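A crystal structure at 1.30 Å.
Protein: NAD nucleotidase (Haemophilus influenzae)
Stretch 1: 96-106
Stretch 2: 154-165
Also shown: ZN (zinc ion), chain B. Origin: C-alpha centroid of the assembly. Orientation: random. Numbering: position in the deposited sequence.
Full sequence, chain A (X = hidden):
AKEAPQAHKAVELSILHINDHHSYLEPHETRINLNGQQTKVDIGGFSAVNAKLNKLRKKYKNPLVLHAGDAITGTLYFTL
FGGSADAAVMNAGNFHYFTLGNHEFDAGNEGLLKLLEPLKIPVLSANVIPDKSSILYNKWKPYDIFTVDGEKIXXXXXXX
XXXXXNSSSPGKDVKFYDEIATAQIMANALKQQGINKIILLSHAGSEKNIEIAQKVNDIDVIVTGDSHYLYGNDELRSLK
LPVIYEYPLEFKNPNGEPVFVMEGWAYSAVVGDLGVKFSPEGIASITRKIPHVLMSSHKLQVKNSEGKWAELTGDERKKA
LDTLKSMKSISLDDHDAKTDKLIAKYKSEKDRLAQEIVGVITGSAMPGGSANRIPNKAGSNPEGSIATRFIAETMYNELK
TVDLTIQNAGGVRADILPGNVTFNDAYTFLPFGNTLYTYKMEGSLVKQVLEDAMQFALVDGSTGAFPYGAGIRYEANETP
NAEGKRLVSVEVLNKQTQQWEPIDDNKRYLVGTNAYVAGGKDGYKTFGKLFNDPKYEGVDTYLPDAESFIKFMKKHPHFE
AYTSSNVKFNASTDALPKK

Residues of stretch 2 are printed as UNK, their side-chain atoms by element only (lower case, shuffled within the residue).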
# COMPACT_ATOMS: atom_id res chain seq x y z
N HIS A 96 28.16 -12.01 -1.89
CA HIS A 96 27.98 -10.84 -2.75
C HIS A 96 26.96 -9.85 -2.19
O HIS A 96 27.13 -8.63 -2.33
CB HIS A 96 27.53 -11.26 -4.15
CG HIS A 96 28.53 -12.07 -4.90
ND1 HIS A 96 29.73 -11.56 -5.35
CD2 HIS A 96 28.50 -13.36 -5.29
CE1 HIS A 96 30.40 -12.52 -5.98
NE2 HIS A 96 29.67 -13.61 -5.97
N TYR A 97 25.88 -10.37 -1.59
CA TYR A 97 24.81 -9.52 -1.05
C TYR A 97 24.15 -10.12 0.17
O TYR A 97 24.03 -11.35 0.27
CB TYR A 97 23.72 -9.24 -2.10
CG TYR A 97 24.25 -8.66 -3.40
CD1 TYR A 97 24.53 -7.30 -3.51
CD2 TYR A 97 24.46 -9.46 -4.52
CE1 TYR A 97 25.02 -6.77 -4.69
CE2 TYR A 97 24.95 -8.93 -5.70
CZ TYR A 97 25.22 -7.59 -5.78
OH TYR A 97 25.70 -7.08 -6.96
N PHE A 98 23.72 -9.24 1.07
CA PHE A 98 22.97 -9.57 2.28
C PHE A 98 21.75 -8.66 2.26
O PHE A 98 21.87 -7.47 1.95
CB PHE A 98 23.85 -9.23 3.48
CG PHE A 98 23.15 -9.28 4.83
CD1 PHE A 98 22.59 -10.44 5.34
CD2 PHE A 98 23.13 -8.14 5.63
CE1 PHE A 98 21.99 -10.46 6.59
CE2 PHE A 98 22.54 -8.16 6.88
CZ PHE A 98 21.98 -9.31 7.37
N THR A 99 20.57 -9.20 2.59
CA THR A 99 19.40 -8.34 2.77
C THR A 99 19.00 -8.31 4.26
O THR A 99 19.22 -9.27 4.99
CB THR A 99 18.20 -8.75 1.85
OG1 THR A 99 17.34 -7.62 1.67
CG2 THR A 99 17.42 -9.90 2.44
N LEU A 100 18.42 -7.20 4.68
CA LEU A 100 17.94 -7.08 6.06
C LEU A 100 16.75 -7.98 6.34
O LEU A 100 15.81 -8.05 5.55
CB LEU A 100 17.57 -5.63 6.37
CG LEU A 100 18.64 -4.56 6.16
CD1 LEU A 100 18.05 -3.19 6.38
CD2 LEU A 100 19.82 -4.82 7.10
N GLY A 101 16.80 -8.67 7.48
CA GLY A 101 15.65 -9.37 8.00
C GLY A 101 14.93 -8.58 9.07
O GLY A 101 15.12 -7.34 9.19
N ASN A 102 14.09 -9.27 9.83
CA ASN A 102 13.35 -8.62 10.90
C ASN A 102 14.17 -8.50 12.17
O ASN A 102 14.15 -7.47 12.85
CB ASN A 102 11.99 -9.29 11.19
CG ASN A 102 12.09 -10.78 11.46
OD1 ASN A 102 12.74 -11.49 10.71
ND2 ASN A 102 11.44 -11.25 12.50
N HIS A 103 14.94 -9.54 12.49
CA HIS A 103 15.72 -9.52 13.73
C HIS A 103 16.92 -8.58 13.68
O HIS A 103 17.49 -8.25 14.71
CB HIS A 103 16.14 -10.93 14.14
CG HIS A 103 15.02 -11.73 14.72
ND1 HIS A 103 14.23 -12.57 13.98
CD2 HIS A 103 14.57 -11.83 15.99
CE1 HIS A 103 13.34 -13.15 14.76
NE2 HIS A 103 13.52 -12.70 15.99
N GLU A 104 17.29 -8.13 12.48
CA GLU A 104 18.33 -7.12 12.37
C GLU A 104 17.99 -5.85 13.17
O GLU A 104 18.89 -5.09 13.52
CB GLU A 104 18.60 -6.78 10.90
CG GLU A 104 19.76 -7.56 10.28
CD GLU A 104 19.49 -9.05 10.10
OE1 GLU A 104 18.44 -9.40 9.53
OE2 GLU A 104 20.33 -9.87 10.51
N PHE A 105 16.71 -5.64 13.47
CA PHE A 105 16.27 -4.46 14.22
C PHE A 105 15.95 -4.74 15.71
O PHE A 105 15.46 -3.85 16.40
CB PHE A 105 15.06 -3.81 13.53
CG PHE A 105 15.41 -3.12 12.25
CD1 PHE A 105 15.92 -1.84 12.25
CD2 PHE A 105 15.24 -3.76 11.02
CE1 PHE A 105 16.25 -1.19 11.07
CE2 PHE A 105 15.56 -3.12 9.83
CZ PHE A 105 16.06 -1.83 9.86
N ASP A 106 16.24 -5.96 16.19
CA ASP A 106 15.87 -6.32 17.57
C ASP A 106 16.49 -5.44 18.66
O ASP A 106 15.89 -5.26 19.72
CB ASP A 106 16.25 -7.78 17.87
CG ASP A 106 15.23 -8.78 17.34
OD1 ASP A 106 14.29 -8.38 16.60
OD2 ASP A 106 15.39 -9.97 17.67
N UNK A 154 19.83 -7.52 -12.40
CA UNK A 154 19.53 -6.71 -11.22
C UNK A 154 19.18 -7.60 -10.04
O UNK A 154 18.53 -8.64 -10.19
c UNK A 154 18.39 -5.75 -11.53
N UNK A 155 19.60 -7.17 -8.85
CA UNK A 155 19.17 -7.81 -7.62
C UNK A 155 18.58 -6.75 -6.69
O UNK A 155 19.18 -5.69 -6.47
c UNK A 155 19.80 -9.33 -5.71
c UNK A 155 20.31 -8.62 -6.97
c UNK A 155 21.51 -7.75 -6.70
c UNK A 155 20.70 -10.45 -5.22
N UNK A 156 17.39 -7.04 -6.17
CA UNK A 156 16.62 -6.13 -5.34
C UNK A 156 16.48 -6.74 -3.94
O UNK A 156 16.17 -7.92 -3.82
c UNK A 156 14.33 -5.04 -5.04
c UNK A 156 15.23 -5.42 -7.35
c UNK A 156 13.92 -5.63 -8.07
c UNK A 156 15.19 -5.94 -5.91
N UNK A 157 16.71 -5.96 -2.89
CA UNK A 157 16.52 -6.47 -1.54
C UNK A 157 15.13 -6.14 -1.01
O UNK A 157 14.54 -5.14 -1.42
N UNK A 158 14.62 -6.94 -0.08
CA UNK A 158 13.28 -6.72 0.46
C UNK A 158 13.15 -7.31 1.87
O UNK A 158 13.65 -8.41 2.12
c UNK A 158 10.80 -6.76 -0.43
c UNK A 158 12.22 -7.34 -0.46
c UNK A 158 9.82 -7.72 -1.12
c UNK A 158 10.74 -5.40 -1.10
N UNK A 159 12.43 -6.61 2.75
CA UNK A 159 12.19 -7.09 4.11
C UNK A 159 10.71 -7.28 4.39
O UNK A 159 9.85 -6.68 3.73
c UNK A 159 12.75 -6.07 5.11
c UNK A 159 13.21 -6.69 6.44
o UNK A 159 13.90 -5.96 7.20
o UNK A 159 12.91 -7.87 6.76
N UNK A 160 10.42 -8.14 5.36
CA UNK A 160 9.08 -8.24 5.90
C UNK A 160 8.73 -6.96 6.67
O UNK A 160 9.56 -6.41 7.40
c UNK A 160 8.94 -9.51 6.76
c UNK A 160 9.85 -9.47 8.02
o UNK A 160 7.57 -9.69 7.12
N UNK A 161 7.51 -6.46 6.48
CA UNK A 161 7.12 -5.15 7.03
C UNK A 161 6.48 -5.23 8.41
O UNK A 161 7.09 -4.82 9.41
c UNK A 161 5.72 -3.09 6.70
c UNK A 161 7.02 -4.03 4.77
c UNK A 161 6.23 -4.36 6.04
N UNK A 162 5.25 -5.74 8.49
CA UNK A 162 4.51 -5.76 9.76
C UNK A 162 5.28 -6.45 10.88
O UNK A 162 5.35 -5.96 12.01
c UNK A 162 2.20 -5.60 8.71
n UNK A 162 1.17 -6.27 8.20
c UNK A 162 3.14 -6.41 9.59
o UNK A 162 2.38 -4.40 8.52
N UNK A 163 5.88 -7.60 10.58
CA UNK A 163 6.61 -8.35 11.59
C UNK A 163 7.78 -7.53 12.17
O UNK A 163 8.04 -7.57 13.38
c UNK A 163 7.12 -9.67 11.00
c UNK A 163 8.30 -11.86 11.39
c UNK A 163 7.88 -10.53 12.00
c UNK A 163 7.11 -12.77 11.14
n UNK A 163 7.56 -14.16 10.79
N UNK A 164 8.48 -6.79 11.32
CA UNK A 164 9.60 -5.97 11.76
C UNK A 164 9.12 -4.78 12.58
O UNK A 164 9.61 -4.52 13.69
o UNK A 164 10.90 -6.63 9.82
c UNK A 164 11.69 -4.72 11.06
c UNK A 164 10.46 -5.49 10.57
N UNK A 165 8.14 -4.05 12.05
CA UNK A 165 7.61 -2.87 12.72
C UNK A 165 7.00 -3.23 14.08
O UNK A 165 7.22 -2.53 15.07
c UNK A 165 5.81 -1.08 12.60
c UNK A 165 6.58 -2.15 11.82
c UNK A 165 7.27 -1.55 10.62
ZN ZN B . 13.04 -13.39 9.99
O HOH W 1 12.76 -15.14 10.92

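Position 154 has one side-chain carbon and lies out of reach of stretch 1; a lone CB defines alanine, A154. Position 155 carries four carbons, forked at the first, with one arm two carbons long, which is the isoleucine pattern. One carbon of I155, CG2, sits 3.8 Å from Y97 CE2. It lies 3.9 Å from the centroid of the Y97 ring and 16° off the ring normal, so the methyl packs over the face in a CH-pi contact. Position 156 repeats the same four-carbon fork, but its CB points away from stretch 1 and touches nothing there: I156.

Position 157 has no side-chain atoms and is therefore glycine. Its CA lies 3.5 Å from T99 OG1, and an ideal CB on G157 would fall 2.9 Å from T99 OG1, a clash; the bare backbone leaves room for the threonine hydroxyl. Position 158 has four carbons forked at the second, hence leucine, with CB directed away. Its backbone makes the contact: L158 N donates to T99 OG1 at 3.3 Å, a weak hydrogen bond with an angle of 128°.

Position 159 shows two carbons, the second carrying two atoms, both oxygen. The chain is too short for glutamate, so it is aspartate. D159 OD2 approaches G101 O to 2.7 Å, while D159 CG lies 3.1 Å from L100 O. Within its own stretch, D159 OD1 accepts a weak hydrogen bond from the backbone N of position 160 at 2.9 Å.

Position 160 has one carbon carrying an oxygen and a carbon, so it is threonine; T160 CG2 meets N102 CB at 3.8 Å. Position 161, with one carbon bearing two others, is valine, V161, and position 162, two carbons ending in an oxygen and a nitrogen, is asparagine, N162; neither reaches stretch 1. Position 163 is four carbons in a row ending in nitrogen: lysine, K163, whose CB points toward stretch 1.

Position 164 again combines one oxygen and one carbon on CB: threonine. T164 OG1 donates to T160 O at 2.8 Å and lies 3.2 Å from N102 CB, while T164 CG2 is 3.7 Å from F105 CD2. Position 165, three carbons branched at CB, is valine, V165, out of reach.

The strands run 26° apart, with axes 7.4 Å apart at closest approach. Apolar packing at Y97 gives way to close backbone approach at T99, then to the acid group of D159 against the loop. There T160 and T164 pack against N102, which binds zinc.

Stretch 2, residues 154-165: AIIGLDTVNKTV
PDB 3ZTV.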